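Long-range contacts in Ribose/Galactose Isomerase (PDB 3ONO), which probably interconverts the aldose and ketose forms of a sugar phosphate: residues I6-Q14 against H48-A58; M20-A29 against E126-F137. All coordinates share one frame; numbering follows the deposited sequence.

Contact 1. Residues I6-Q14 against H48-A58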
loop_
_atom_site.group_PDB
_atom_site.type_symbol
_atom_site.label_atom_id
_atom_site.label_comp_id
_atom_site.label_asym_id
_atom_site.label_seq_id
_atom_site.Cartn_x
_atom_site.Cartn_y
_atom_site.Cartn_z
ATOM N N ILE A 6 0.473 -26.645 7.812
ATOM C CA ILE A 6 0.658 -25.592 6.812
ATOM C C ILE A 6 1.839 -25.918 5.900
ATOM O O ILE A 6 2.943 -26.168 6.385
ATOM C CB ILE A 6 0.926 -24.244 7.495
ATOM C CG1 ILE A 6 -0.161 -23.940 8.535
ATOM C CG2 ILE A 6 1.030 -23.112 6.453
ATOM C CD1 ILE A 6 0.176 -22.755 9.481
ATOM N N ALA A 7 1.622 -25.906 4.590
ATOM C CA ALA A 7 2.723 -26.119 3.653
ATOM C C ALA A 7 3.176 -24.801 3.043
ATOM O O ALA A 7 2.359 -24.077 2.482
ATOM C CB ALA A 7 2.302 -27.078 2.526
ATOM N N LEU A 8 4.469 -24.502 3.143
ATOM C CA LEU A 8 5.044 -23.352 2.450
ATOM C C LEU A 8 5.606 -23.868 1.132
ATOM O O LEU A 8 6.291 -24.894 1.115
ATOM C CB LEU A 8 6.170 -22.737 3.277
ATOM C CG LEU A 8 7.015 -21.674 2.584
ATOM C CD1 LEU A 8 6.139 -20.487 2.231
ATOM C CD2 LEU A 8 8.156 -21.255 3.529
HETATM N N MSE A 9 5.315 -23.189 0.028
HETATM C CA MSE A 9 5.849 -23.648 -1.258
HETATM C C MSE A 9 6.222 -22.468 -2.141
HETATM O O MSE A 9 5.376 -21.634 -2.469
HETATM C CB MSE A 9 4.863 -24.588 -1.965
HETATM C CG MSE A 9 3.510 -23.988 -2.198
HETATM SE SE MSE A 9 2.329 -25.296 -3.043
HETATM C CE MSE A 9 2.116 -26.509 -1.567
HETATM N N MSE A 10 7.501 -22.391 -2.498
HETATM C CA MSE A 10 8.021 -21.279 -3.289
HETATM C C MSE A 10 8.706 -21.783 -4.565
HETATM O O MSE A 10 9.150 -22.938 -4.623
HETATM C CB MSE A 10 8.912 -20.375 -2.436
HETATM C CG MSE A 10 8.090 -19.594 -1.445
HETATM SE SE MSE A 10 9.156 -18.753 -0.056
HETATM C CE MSE A 10 10.123 -17.509 -1.208
ATOM N N GLU A 11 8.733 -20.934 -5.590
ATOM C CA GLU A 11 9.257 -21.304 -6.904
ATOM C C GLU A 11 10.586 -20.596 -7.219
ATOM O O GLU A 11 11.142 -19.898 -6.372
ATOM C CB GLU A 11 8.227 -21.043 -8.013
ATOM C CG GLU A 11 7.612 -19.637 -7.970
ATOM C CD GLU A 11 8.613 -18.532 -8.254
ATOM O OE1 GLU A 11 8.958 -17.821 -7.302
ATOM O OE2 GLU A 11 9.043 -18.372 -9.414
ATOM N N ASN A 12 11.102 -20.822 -8.432
ATOM C CA ASN A 12 12.498 -20.491 -8.717
ATOM C C ASN A 12 12.824 -19.003 -8.632
ATOM O O ASN A 12 13.905 -18.616 -8.160
ATOM C CB ASN A 12 12.941 -21.085 -10.062
ATOM C CG ASN A 12 12.333 -20.364 -11.245
ATOM O OD1 ASN A 12 12.877 -19.350 -11.711
ATOM N ND2 ASN A 12 11.191 -20.866 -11.736
ATOM N N SER A 13 11.909 -18.148 -9.069
ATOM C CA SER A 13 12.268 -16.725 -9.118
ATOM C C SER A 13 12.513 -16.145 -7.721
ATOM O O SER A 13 13.321 -15.217 -7.549
ATOM C CB SER A 13 11.237 -15.886 -9.900
ATOM O OG SER A 13 10.025 -15.672 -9.179
ATOM N N GLN A 14 11.829 -16.700 -6.723
ATOM C CA GLN A 14 11.940 -16.197 -5.346
ATOM C C GLN A 14 12.631 -17.169 -4.385
ATOM O O GLN A 14 12.592 -16.982 -3.171
ATOM C CB GLN A 14 10.554 -15.850 -4.803
ATOM C CG GLN A 14 9.758 -14.970 -5.735
ATOM C CD GLN A 14 10.508 -13.698 -6.093
ATOM O OE1 GLN A 14 11.037 -13.004 -5.215
ATOM N NE2 GLN A 14 10.570 -13.389 -7.389
ATOM N N HIS A 48 13.942 -27.897 -9.206
ATOM C CA HIS A 48 13.426 -26.678 -9.849
ATOM C C HIS A 48 11.904 -26.712 -10.034
ATOM O O HIS A 48 11.352 -27.712 -10.510
ATOM C CB HIS A 48 14.113 -26.488 -11.205
ATOM C CG HIS A 48 13.853 -25.160 -11.842
ATOM N ND1 HIS A 48 12.775 -24.925 -12.669
ATOM C CD2 HIS A 48 14.549 -24.000 -11.791
ATOM C CE1 HIS A 48 12.810 -23.670 -13.083
ATOM N NE2 HIS A 48 13.878 -23.089 -12.569
ATOM N N LEU A 49 11.251 -25.606 -9.662
ATOM C CA LEU A 49 9.802 -25.447 -9.750
ATOM C C LEU A 49 9.438 -24.079 -10.329
ATOM O O LEU A 49 10.154 -23.087 -10.113
ATOM C CB LEU A 49 9.201 -25.508 -8.347
ATOM C CG LEU A 49 9.375 -26.780 -7.524
ATOM C CD1 LEU A 49 8.643 -26.588 -6.202
ATOM C CD2 LEU A 49 8.806 -27.980 -8.289
ATOM N N THR A 50 8.304 -24.008 -11.020
ATOM C CA THR A 50 7.741 -22.709 -11.396
ATOM C C THR A 50 6.408 -22.550 -10.683
ATOM O O THR A 50 5.931 -23.476 -10.015
ATOM C CB THR A 50 7.405 -22.623 -12.888
ATOM O OG1 THR A 50 6.255 -23.431 -13.156
ATOM C CG2 THR A 50 8.561 -23.088 -13.751
ATOM N N TYR A 51 5.764 -21.407 -10.876
ATOM C CA TYR A 51 4.462 -21.226 -10.241
ATOM C C TYR A 51 3.396 -22.171 -10.784
ATOM O O TYR A 51 2.370 -22.360 -10.137
ATOM C CB TYR A 51 3.987 -19.765 -10.305
ATOM C CG TYR A 51 3.709 -19.226 -11.687
ATOM C CD1 TYR A 51 2.518 -19.533 -12.356
ATOM C CD2 TYR A 51 4.622 -18.362 -12.316
ATOM C CE1 TYR A 51 2.245 -19.000 -13.608
ATOM C CE2 TYR A 51 4.359 -17.837 -13.578
ATOM C CZ TYR A 51 3.173 -18.176 -14.223
ATOM O OH TYR A 51 2.882 -17.655 -15.466
ATOM N N ILE A 52 3.636 -22.799 -11.941
ATOM C CA ILE A 52 2.713 -23.810 -12.428
ATOM C C ILE A 52 2.737 -25.026 -11.509
ATOM O O ILE A 52 1.695 -25.553 -11.117
ATOM C CB ILE A 52 3.071 -24.284 -13.874
ATOM C CG1 ILE A 52 3.013 -23.111 -14.850
ATOM C CG2 ILE A 52 2.103 -25.410 -14.327
ATOM C CD1 ILE A 52 1.639 -22.460 -14.981
ATOM N N HIS A 53 3.934 -25.479 -11.150
ATOM C CA HIS A 53 4.054 -26.644 -10.287
ATOM C C HIS A 53 3.450 -26.348 -8.922
ATOM O O HIS A 53 2.870 -27.228 -8.300
ATOM C CB HIS A 53 5.514 -27.063 -10.140
ATOM C CG HIS A 53 6.185 -27.326 -11.451
ATOM N ND1 HIS A 53 7.167 -26.498 -11.962
ATOM C CD2 HIS A 53 5.997 -28.308 -12.368
ATOM C CE1 HIS A 53 7.565 -26.972 -13.132
ATOM N NE2 HIS A 53 6.868 -28.070 -13.403
ATOM N N LEU A 54 3.592 -25.108 -8.456
ATOM C CA LEU A 54 3.033 -24.763 -7.154
ATOM C C LEU A 54 1.535 -25.073 -7.066
ATOM O O LEU A 54 1.054 -25.613 -6.054
ATOM C CB LEU A 54 3.286 -23.277 -6.824
ATOM C CG LEU A 54 4.753 -22.849 -6.737
ATOM C CD1 LEU A 54 4.855 -21.342 -6.405
ATOM C CD2 LEU A 54 5.530 -23.672 -5.701
ATOM N N GLY A 55 0.780 -24.693 -8.084
ATOM C CA GLY A 55 -0.652 -24.938 -8.061
ATOM C C GLY A 55 -0.965 -26.425 -7.987
ATOM O O GLY A 55 -1.882 -26.859 -7.272
ATOM N N ILE A 56 -0.217 -27.219 -8.749
ATOM C CA ILE A 56 -0.446 -28.672 -8.757
ATOM C C ILE A 56 -0.134 -29.261 -7.382
ATOM O O ILE A 56 -0.890 -30.092 -6.851
ATOM C CB ILE A 56 0.428 -29.353 -9.835
ATOM C CG1 ILE A 56 -0.016 -28.895 -11.219
ATOM C CG2 ILE A 56 0.340 -30.887 -9.729
ATOM C CD1 ILE A 56 1.043 -29.113 -12.298
HETATM N N MSE A 57 0.981 -28.822 -6.803
HETATM C CA MSE A 57 1.338 -29.217 -5.438
HETATM C C MSE A 57 0.277 -28.812 -4.427
HETATM O O MSE A 57 -0.066 -29.589 -3.533
HETATM C CB MSE A 57 2.707 -28.630 -5.051
HETATM C CG MSE A 57 3.779 -29.083 -6.014
HETATM SE SE MSE A 57 5.358 -27.964 -5.998
HETATM C CE MSE A 57 6.147 -28.817 -4.463
ATOM N N ALA A 58 -0.268 -27.608 -4.559
ATOM C CA ALA A 58 -1.290 -27.193 -3.598
ATOM C C ALA A 58 -2.506 -28.101 -3.734
ATOM O O ALA A 58 -3.104 -28.519 -2.729
ATOM C CB ALA A 58 -1.680 -25.742 -3.825
HETATM O O HOH W 1 7.870 -19.468 -11.585
#
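The amide of Asn12 and the imidazole of His48 cross obliquely, their planes 19° apart, with Asn12 CB 3.3 Å from His48 NE2. In the plane of that amide, Asn12 ND2 donates to Leu49 O at 2.9 Å in a nearly straight bond (166°). The backbone N of Asn12 reaches the same Leu49 O from the opposite face of the carbonyl, at 3.0 Å and more bent, so one oxygen holds both ends of the asparagine. With chi1 at 72°, Asn12 CG sits between its own backbone N and carbonyl carbon, which folds the amide back beside the N-H and lets the two donors share one acceptor. The His53 ring meets Thr50 N at its edge: the N-H lies in the ring plane and donates to ND1, and Thr50 OG1 accepts from Ile52 N, a capping box that starts helix 51-63.

Glu11 lays its aliphatic part on this helix start, CG 3.6 Å from Leu54 CD1, and bends at chi2 so that the carboxylate turns back to its own loop. There OE2 takes Ser13 N and OG, OE1 takes Gln14 N, and a water bridges OE2 to Tyr51 N, satisfying an N-H of the first helical turn. Deeper in, selenomethionine Met9 runs past Leu54 in the opposite direction; its SE lies 3.3 Å from Leu54 O and also packs on Met57 CB and Ala58.

The contact thus joins the chain that follows strand 5-8 to the first two turns of helix 51-63. Leu54 also touches Thr72 of strand 69-74, Met10 turns to helix 18-31, Met57 meets helix 180-186, and Asn156 of the second subunit packs on Thr50 and Tyr51.

Contact 2. Residues M20-A29 against E126-F137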
loop_
_atom_site.group_PDB
_atom_site.type_symbol
_atom_site.label_atom_id
_atom_site.label_comp_id
_atom_site.label_asym_id
_atom_site.label_seq_id
_atom_site.Cartn_x
_atom_site.Cartn_y
_atom_site.Cartn_z
HETATM N N MSE A 20 14.468 -17.068 4.497
HETATM C CA MSE A 20 13.837 -15.993 5.253
HETATM C C MSE A 20 12.366 -16.314 5.516
HETATM O O MSE A 20 11.894 -16.221 6.646
HETATM C CB MSE A 20 13.980 -14.650 4.521
HETATM C CG MSE A 20 13.358 -13.469 5.250
HETATM SE SE MSE A 20 11.516 -13.191 4.637
HETATM C CE MSE A 20 11.886 -13.001 2.729
ATOM N N VAL A 21 11.622 -16.693 4.480
ATOM C CA VAL A 21 10.192 -16.871 4.680
ATOM C C VAL A 21 9.906 -18.061 5.595
ATOM O O VAL A 21 9.080 -17.970 6.504
ATOM C CB VAL A 21 9.429 -17.052 3.343
ATOM C CG1 VAL A 21 7.965 -17.324 3.619
ATOM C CG2 VAL A 21 9.589 -15.819 2.475
ATOM N N ALA A 22 10.611 -19.161 5.373
ATOM C CA ALA A 22 10.465 -20.337 6.221
ATOM C C ALA A 22 10.818 -19.997 7.663
ATOM O O ALA A 22 10.154 -20.440 8.608
ATOM C CB ALA A 22 11.350 -21.466 5.708
ATOM N N GLY A 23 11.866 -19.197 7.828
ATOM C CA GLY A 23 12.248 -18.710 9.149
ATOM C C GLY A 23 11.099 -18.018 9.861
ATOM O O GLY A 23 10.770 -18.349 11.005
ATOM N N GLU A 24 10.462 -17.068 9.172
ATOM C CA GLU A 24 9.352 -16.341 9.768
ATOM C C GLU A 24 8.162 -17.268 9.997
ATOM O O GLU A 24 7.496 -17.173 11.022
ATOM C CB GLU A 24 8.946 -15.138 8.909
ATOM C CG GLU A 24 10.074 -14.099 8.697
ATOM C CD GLU A 24 10.413 -13.317 9.953
ATOM O OE1 GLU A 24 9.720 -13.490 10.981
ATOM O OE2 GLU A 24 11.382 -12.525 9.909
ATOM N N LEU A 25 7.886 -18.162 9.047
ATOM C CA LEU A 25 6.711 -19.027 9.173
ATOM C C LEU A 25 6.875 -19.980 10.355
ATOM O O LEU A 25 5.959 -20.170 11.155
ATOM C CB LEU A 25 6.429 -19.812 7.873
ATOM C CG LEU A 25 5.122 -20.611 7.857
ATOM C CD1 LEU A 25 3.921 -19.674 8.064
ATOM C CD2 LEU A 25 4.991 -21.348 6.527
ATOM N N ASN A 26 8.051 -20.587 10.448
ATOM C CA ASN A 26 8.344 -21.504 11.531
ATOM C C ASN A 26 8.265 -20.789 12.871
ATOM O O ASN A 26 7.671 -21.300 13.818
ATOM C CB ASN A 26 9.718 -22.122 11.322
ATOM C CG ASN A 26 9.661 -23.335 10.428
ATOM O OD1 ASN A 26 8.855 -24.239 10.656
ATOM N ND2 ASN A 26 10.486 -23.351 9.382
ATOM N N SER A 27 8.854 -19.599 12.932
ATOM C CA SER A 27 8.815 -18.790 14.144
ATOM C C SER A 27 7.378 -18.469 14.555
ATOM O O SER A 27 6.958 -18.758 15.679
ATOM C CB SER A 27 9.620 -17.501 13.949
ATOM O OG SER A 27 9.514 -16.657 15.077
ATOM N N VAL A 28 6.618 -17.873 13.639
ATOM C CA VAL A 28 5.267 -17.422 13.963
ATOM C C VAL A 28 4.278 -18.573 14.097
ATOM O O VAL A 28 3.663 -18.754 15.147
ATOM C CB VAL A 28 4.731 -16.423 12.916
ATOM C CG1 VAL A 28 3.288 -16.060 13.235
ATOM C CG2 VAL A 28 5.614 -15.192 12.887
ATOM N N ALA A 29 4.121 -19.350 13.026
ATOM C CA ALA A 29 3.108 -20.386 13.011
ATOM C C ALA A 29 3.494 -21.527 13.934
ATOM O O ALA A 29 2.641 -22.111 14.597
ATOM C CB ALA A 29 2.856 -20.897 11.571
ATOM N N GLU A 126 10.752 -8.407 5.389
ATOM C CA GLU A 126 10.570 -9.588 6.217
ATOM C C GLU A 126 9.607 -9.328 7.388
ATOM O O GLU A 126 8.976 -10.264 7.877
ATOM C CB GLU A 126 11.919 -10.115 6.735
ATOM C CG GLU A 126 12.593 -9.263 7.807
ATOM C CD GLU A 126 13.299 -8.053 7.237
ATOM O OE1 GLU A 126 13.899 -7.281 8.012
ATOM O OE2 GLU A 126 13.273 -7.876 6.006
ATOM N N LEU A 127 9.547 -8.077 7.853
ATOM C CA LEU A 127 8.623 -7.682 8.916
ATOM C C LEU A 127 7.176 -7.886 8.463
ATOM O O LEU A 127 6.362 -8.463 9.181
ATOM C CB LEU A 127 8.831 -6.220 9.286
ATOM C CG LEU A 127 10.199 -6.011 9.933
ATOM C CD1 LEU A 127 10.326 -4.574 10.365
ATOM C CD2 LEU A 127 10.348 -6.961 11.104
ATOM N N ASN A 128 6.868 -7.397 7.271
ATOM C CA ASN A 128 5.530 -7.559 6.712
ATOM C C ASN A 128 5.171 -9.050 6.568
ATOM O O ASN A 128 4.046 -9.458 6.869
ATOM C CB ASN A 128 5.441 -6.816 5.381
ATOM C CG ASN A 128 4.041 -6.804 4.817
ATOM O OD1 ASN A 128 3.115 -6.299 5.452
ATOM N ND2 ASN A 128 3.881 -7.343 3.604
ATOM N N VAL A 129 6.124 -9.872 6.128
ATOM C CA VAL A 129 5.868 -11.321 6.040
ATOM C C VAL A 129 5.513 -11.863 7.423
ATOM O O VAL A 129 4.534 -12.593 7.596
ATOM C CB VAL A 129 7.103 -12.067 5.522
ATOM C CG1 VAL A 129 6.918 -13.591 5.629
ATOM C CG2 VAL A 129 7.423 -11.638 4.093
ATOM N N ARG A 130 6.322 -11.506 8.424
ATOM C CA ARG A 130 6.048 -11.936 9.790
ATOM C C ARG A 130 4.640 -11.549 10.246
ATOM O O ARG A 130 3.903 -12.368 10.805
ATOM C CB ARG A 130 7.080 -11.319 10.754
ATOM C CG ARG A 130 6.907 -11.762 12.193
ATOM C CD ARG A 130 7.941 -11.055 13.114
ATOM N NE ARG A 130 9.297 -11.267 12.612
ATOM C CZ ARG A 130 10.347 -10.474 12.845
ATOM N NH1 ARG A 130 10.229 -9.366 13.582
ATOM N NH2 ARG A 130 11.526 -10.786 12.313
ATOM N N TYR A 131 4.287 -10.285 10.019
ATOM C CA TYR A 131 3.024 -9.737 10.494
ATOM C C TYR A 131 1.844 -10.400 9.759
ATOM O O TYR A 131 0.773 -10.639 10.331
ATOM C CB TYR A 131 2.993 -8.234 10.263
ATOM C CG TYR A 131 4.051 -7.428 11.006
ATOM C CD1 TYR A 131 4.873 -8.013 11.972
ATOM C CD2 TYR A 131 4.227 -6.072 10.734
ATOM C CE1 TYR A 131 5.835 -7.240 12.654
ATOM C CE2 TYR A 131 5.163 -5.317 11.399
ATOM C CZ TYR A 131 5.973 -5.900 12.340
ATOM O OH TYR A 131 6.895 -5.101 12.990
ATOM N N ILE A 132 2.043 -10.674 8.479
ATOM C CA ILE A 132 1.038 -11.421 7.714
ATOM C C ILE A 132 0.787 -12.779 8.360
ATOM O O ILE A 132 -0.361 -13.192 8.524
ATOM C CB ILE A 132 1.469 -11.599 6.238
ATOM C CG1 ILE A 132 1.244 -10.297 5.456
ATOM C CG2 ILE A 132 0.739 -12.829 5.582
ATOM C CD1 ILE A 132 1.968 -10.278 4.081
ATOM N N PHE A 133 1.850 -13.479 8.748
ATOM C CA PHE A 133 1.682 -14.797 9.334
ATOM C C PHE A 133 1.002 -14.701 10.695
ATOM O O PHE A 133 0.197 -15.555 11.065
ATOM C CB PHE A 133 3.026 -15.533 9.445
ATOM C CG PHE A 133 3.639 -15.909 8.106
ATOM C CD1 PHE A 133 2.851 -16.035 6.967
ATOM C CD2 PHE A 133 5.004 -16.136 7.994
ATOM C CE1 PHE A 133 3.421 -16.385 5.707
ATOM C CE2 PHE A 133 5.595 -16.488 6.768
ATOM C CZ PHE A 133 4.791 -16.618 5.601
ATOM N N GLU A 134 1.328 -13.650 11.434
ATOM C CA GLU A 134 0.700 -13.411 12.725
ATOM C C GLU A 134 -0.807 -13.309 12.600
ATOM O O GLU A 134 -1.535 -13.849 13.427
ATOM C CB GLU A 134 1.255 -12.122 13.354
ATOM C CG GLU A 134 2.713 -12.251 13.729
ATOM C CD GLU A 134 3.303 -10.950 14.305
ATOM O OE1 GLU A 134 2.592 -9.920 14.333
ATOM O OE2 GLU A 134 4.481 -10.974 14.724
ATOM N N LYS A 135 -1.280 -12.573 11.596
ATOM C CA LYS A 135 -2.719 -12.407 11.423
ATOM C C LYS A 135 -3.379 -13.610 10.719
ATOM O O LYS A 135 -4.541 -13.932 10.983
ATOM C CB LYS A 135 -3.028 -11.105 10.687
ATOM C CG LYS A 135 -2.511 -9.839 11.378
ATOM C CD LYS A 135 -2.825 -9.821 12.858
ATOM C CE LYS A 135 -2.243 -8.527 13.482
ATOM N NZ LYS A 135 -2.142 -8.594 14.953
ATOM N N ALA A 136 -2.651 -14.284 9.829
ATOM C CA ALA A 136 -3.218 -15.455 9.131
ATOM C C ALA A 136 -3.499 -16.629 10.055
ATOM O O ALA A 136 -4.447 -17.387 9.836
ATOM C CB ALA A 136 -2.307 -15.925 7.997
ATOM N N PHE A 137 -2.681 -16.779 11.090
ATOM C CA PHE A 137 -2.652 -18.043 11.822
ATOM C C PHE A 137 -3.006 -17.904 13.306
ATOM O O PHE A 137 -2.866 -18.854 14.082
ATOM C CB PHE A 137 -1.293 -18.718 11.613
ATOM C CG PHE A 137 -0.986 -18.991 10.158
ATOM C CD1 PHE A 137 -1.893 -19.666 9.371
ATOM C CD2 PHE A 137 0.183 -18.521 9.578
ATOM C CE1 PHE A 137 -1.635 -19.915 8.025
ATOM C CE2 PHE A 137 0.453 -18.738 8.246
ATOM C CZ PHE A 137 -0.462 -19.456 7.457
#
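Arg130 grips Glu24 side-on in a salt bridge between these helices, one nitrogen to each carboxylate oxygen. Arg130 NE donates to Glu24 OE1 at 2.8 Å along an almost straight line (178°), in the guanidinium plane. The second bond, from NH2 to the syn lone pair of Glu24 OE2, is 3.0 Å long and more bent (149°), its acceptor tilted out of the guanidinium plane. A bend at chi3 turns the edge of the guanidinium to the carboxylate, and Arg130 CG rests 3.7 Å from Val28 CG2. Both oxygens of the buried Glu24 are thereby satisfied.

The other two acidic groups look elsewhere: Glu126 OE1 bonds to Tyr145 OH of the third subunit, and Glu134 OE1 makes a salt bridge with Lys135 of that subunit. Toward the other helix their side chains turn hydrocarbon, Glu126 CB to selenomethionine Met20 SE and Glu134 CG to Val28 CG1.

Phe133 fills the apolar side. Leu25 CD1 stands 3.6 Å above the ring centroid in a CH-pi contact, Val129 O lies over the opposite face toward the rim, and Val21 CG1 meets the edge. Leu25 CD1 also reaches Phe137 CE2 at 3.6 Å, while Phe137 O accepts from His34 NE2.

Glu24 sits among Glu126, Val129, Arg130 and Phe133, and Phe133 among Val21, Glu24, Leu25 and Val28. This is knobs-into-holes packing of two helices crossing at -34°, as of neighbouring helices on one side of an alpha-beta-alpha sandwich.

The two contacts meet at strand 5-8 and helix 18-31, which follow one another in the chain: Leu8 packs on Ala22 and Leu25, Met10 SE on Val21 and Ile6 on Phe137. Contact 1 is the more buried, about 9 Å from the centre of the chain to its own centre, whereas contact 2 lies about 14 Å out and is partly buried. In contact 1 a loop meets a helix start, and backbone carbonyl and N-H groups take much of the bonding. Contact 2 joins two helices whose backbone groups bond largely within each helix, and its polar link is a salt bridge between side chains. Each also borders another copy of the protein, the second subunit at contact 1 and the third at contact 2.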